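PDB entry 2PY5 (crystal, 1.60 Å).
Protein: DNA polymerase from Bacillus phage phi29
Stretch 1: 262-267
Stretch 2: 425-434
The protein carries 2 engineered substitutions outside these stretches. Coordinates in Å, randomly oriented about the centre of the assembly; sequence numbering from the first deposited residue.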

# COMPACT_ATOMS: atom_id res chain seq x y z
N LEU F 262 10.95 9.37 -19.97
CA LEU F 262 10.09 9.24 -21.15
C LEU F 262 8.96 8.28 -20.84
O LEU F 262 9.20 7.11 -20.54
CB LEU F 262 10.90 8.73 -22.33
CG LEU F 262 10.23 8.73 -23.69
CD1 LEU F 262 9.89 10.17 -24.17
CD2 LEU F 262 11.13 8.01 -24.69
N LEU F 263 7.72 8.76 -20.96
CA LEU F 263 6.55 7.98 -20.55
C LEU F 263 5.48 7.96 -21.65
O LEU F 263 5.38 8.90 -22.45
CB LEU F 263 5.97 8.51 -19.24
CG LEU F 263 6.87 8.43 -18.01
CD1 LEU F 263 6.31 9.23 -16.83
CD2 LEU F 263 7.06 6.95 -17.64
N PRO F 264 4.69 6.89 -21.70
CA PRO F 264 3.76 6.69 -22.81
C PRO F 264 2.48 7.48 -22.70
O PRO F 264 1.97 7.74 -21.59
CB PRO F 264 3.45 5.18 -22.69
CG PRO F 264 3.46 4.97 -21.24
CD PRO F 264 4.64 5.75 -20.75
N TYR F 265 1.90 7.82 -23.85
CA TYR F 265 0.55 8.38 -23.90
C TYR F 265 -0.11 8.01 -25.24
O TYR F 265 0.54 7.48 -26.17
CB TYR F 265 0.58 9.90 -23.70
CG TYR F 265 1.08 10.67 -24.89
CD1 TYR F 265 0.19 11.19 -25.83
CD2 TYR F 265 2.44 10.88 -25.09
CE1 TYR F 265 0.65 11.88 -26.94
CE2 TYR F 265 2.90 11.60 -26.22
CZ TYR F 265 2.00 12.06 -27.13
OH TYR F 265 2.45 12.78 -28.25
N GLY F 266 -1.41 8.31 -25.32
CA GLY F 266 -2.16 8.13 -26.54
C GLY F 266 -2.58 6.73 -26.89
O GLY F 266 -2.38 5.78 -26.11
N GLU F 267 -3.15 6.59 -28.08
CA GLU F 267 -3.64 5.30 -28.55
C GLU F 267 -2.45 4.48 -29.01
O GLU F 267 -1.67 4.96 -29.83
CB GLU F 267 -4.61 5.44 -29.72
CG GLU F 267 -5.32 4.13 -30.10
CD GLU F 267 -6.28 3.60 -29.01
OE1 GLU F 267 -6.94 4.43 -28.35
OE2 GLU F 267 -6.38 2.35 -28.81
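Stretch 2 (425-434) VYTPMGVFIT

Stretch 1 is extended through Leu263, Pro264 and Tyr265, and the chain turns a corner at Gly266. Stretch 2 starts as loop at Val425 and Tyr426, then runs as a helix that continues past Thr434. The helix has regular backbone hydrogen bonds, among them Phe432 N to Pro428 O at 3.1 Å and Ile433 N to Met429 O at 2.9 Å. Strand and helix run antiparallel, with 174° between their N-to-C directions. Their axes approach to 7.5 Å. The register agrees with this direction. Leu263 CA lies 6.4 Å from Phe432 CA, and Pro264 CA lies 5.9 Å from Met429 CA. Farther along stretch 1, Gly266 meets the side chain of Tyr426, in the loop that leads to the helix. The contact buries 391 Å², summed over both sides.

Pro264 is the centre of the packing. Its CA-to-CB bond points toward stretch 2, and it is the residue most covered by the other stretch. Pro264 CG lies 3.4 Å from the backbone Pro428 O and 3.9 Å from Pro428 CB. Pro264 CD sits 3.7 Å from Phe432 CB and 4.3 Å from Met429 SD. The proline ring thus rests on residues one helical turn apart, Pro428 and Phe432, with Met429 beside them.

Leu263 leaves the backbone sideways, but the end of its side chain comes nearer the helix. Leu263 CD2 is 3.9 Å from Phe432 CB and 4.1 Å from Ile433 CG1. Leu263 CB is 3.7 Å from Met429 SD. Met429 also starts sideways and brings its end closer. Its methyl reaches the strand backbone, with Met429 CE 3.4 Å from Pro264 O. This carbonyl oxygen is buried by the contact and has no polar partner in the model. Tyr426 CE2 also lies close to it, 3.5 Å from Pro264 O.

The one hydrogen bond between the stretches is at the corner. The CA-to-CB bond of Tyr426 points toward stretch 1, and its hydroxyl donates to the backbone of Gly266, with Tyr426 OH 2.6 Å from Gly266 O. The acceptor lies at the ring edge, near the ring plane, where a phenol hydroxyl can reach it. Gly266 has a positive phi of 77°, which by itself favours glycine. A CB there would point away from stretch 2 and be crowded by Tyr265 CD1. The side chain of Tyr265 itself starts away from stretch 2, so its closest contact comes from the backbone, Tyr265 C to Tyr426 OH at 3.0 Å.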

# COMPACT_ATOMS: atom_id res chain seq x y z
N VAL F 425 -8.04 3.32 -16.78
CA VAL F 425 -7.51 4.66 -16.63
C VAL F 425 -6.47 4.78 -17.74
O VAL F 425 -6.82 5.18 -18.86
CB VAL F 425 -6.98 4.93 -15.20
CG1 VAL F 425 -6.43 6.33 -15.11
CG2 VAL F 425 -8.08 4.69 -14.12
N TYR F 426 -5.22 4.43 -17.49
CA TYR F 426 -4.20 4.37 -18.58
C TYR F 426 -3.04 3.51 -18.13
O TYR F 426 -2.01 3.96 -17.66
CB TYR F 426 -3.76 5.78 -19.04
CG TYR F 426 -3.00 5.71 -20.35
CD1 TYR F 426 -3.67 5.51 -21.56
CD2 TYR F 426 -1.62 5.82 -20.39
CE1 TYR F 426 -2.96 5.41 -22.76
CE2 TYR F 426 -0.93 5.71 -21.59
CZ TYR F 426 -1.61 5.50 -22.76
OH TYR F 426 -0.91 5.39 -23.96
N THR F 427 -3.27 2.21 -18.25
CA THR F 427 -2.35 1.21 -17.70
C THR F 427 -0.91 1.31 -18.25
O THR F 427 0.03 1.06 -17.49
CB THR F 427 -2.95 -0.20 -17.87
OG1 THR F 427 -4.28 -0.21 -17.31
CG2 THR F 427 -2.09 -1.27 -17.16
N PRO F 428 -0.71 1.72 -19.53
CA PRO F 428 0.69 1.83 -19.98
C PRO F 428 1.53 2.76 -19.07
O PRO F 428 2.71 2.55 -18.90
CB PRO F 428 0.55 2.43 -21.38
CG PRO F 428 -0.78 1.95 -21.83
CD PRO F 428 -1.65 2.01 -20.64
N MET F 429 0.91 3.82 -18.54
CA MET F 429 1.64 4.74 -17.70
C MET F 429 2.14 4.05 -16.44
O MET F 429 3.29 4.25 -16.02
CB MET F 429 0.77 5.96 -17.36
CG MET F 429 1.41 7.05 -16.58
SD MET F 429 2.84 7.76 -17.40
CE MET F 429 2.25 9.03 -18.49
N GLY F 430 1.30 3.21 -15.83
CA GLY F 430 1.74 2.44 -14.67
C GLY F 430 2.88 1.48 -15.02
O GLY F 430 3.87 1.37 -14.29
N VAL F 431 2.73 0.78 -16.14
CA VAL F 431 3.75 -0.17 -16.58
C VAL F 431 5.12 0.50 -16.66
O VAL F 431 6.13 -0.02 -16.16
CB VAL F 431 3.39 -0.78 -17.95
CG1 VAL F 431 4.59 -1.44 -18.60
CG2 VAL F 431 2.18 -1.74 -17.81
N PHE F 432 5.18 1.69 -17.28
CA PHE F 432 6.45 2.36 -17.46
C PHE F 432 6.98 3.11 -16.25
O PHE F 432 8.19 3.22 -16.06
CB PHE F 432 6.37 3.27 -18.69
CG PHE F 432 6.57 2.51 -19.96
CD1 PHE F 432 5.50 1.89 -20.61
CD2 PHE F 432 7.84 2.37 -20.50
CE1 PHE F 432 5.72 1.19 -21.78
CE2 PHE F 432 8.04 1.64 -21.67
CZ PHE F 432 6.98 1.05 -22.30
N ILE F 433 6.09 3.58 -15.40
CA ILE F 433 6.56 4.25 -14.18
C ILE F 433 7.30 3.23 -13.31
O ILE F 433 8.41 3.52 -12.84
CB ILE F 433 5.44 4.95 -13.43
CG1 ILE F 433 4.99 6.21 -14.19
CG2 ILE F 433 5.91 5.35 -12.00
CD1 ILE F 433 3.66 6.79 -13.71
N THR F 434 6.72 2.04 -13.13
CA THR F 434 7.39 1.03 -12.30
C THR F 434 8.63 0.45 -13.01
O THR F 434 9.64 0.16 -12.36
CB THR F 434 6.45 -0.07 -11.84
OG1 THR F 434 5.98 -0.81 -12.98
CG2 THR F 434 5.27 0.50 -11.05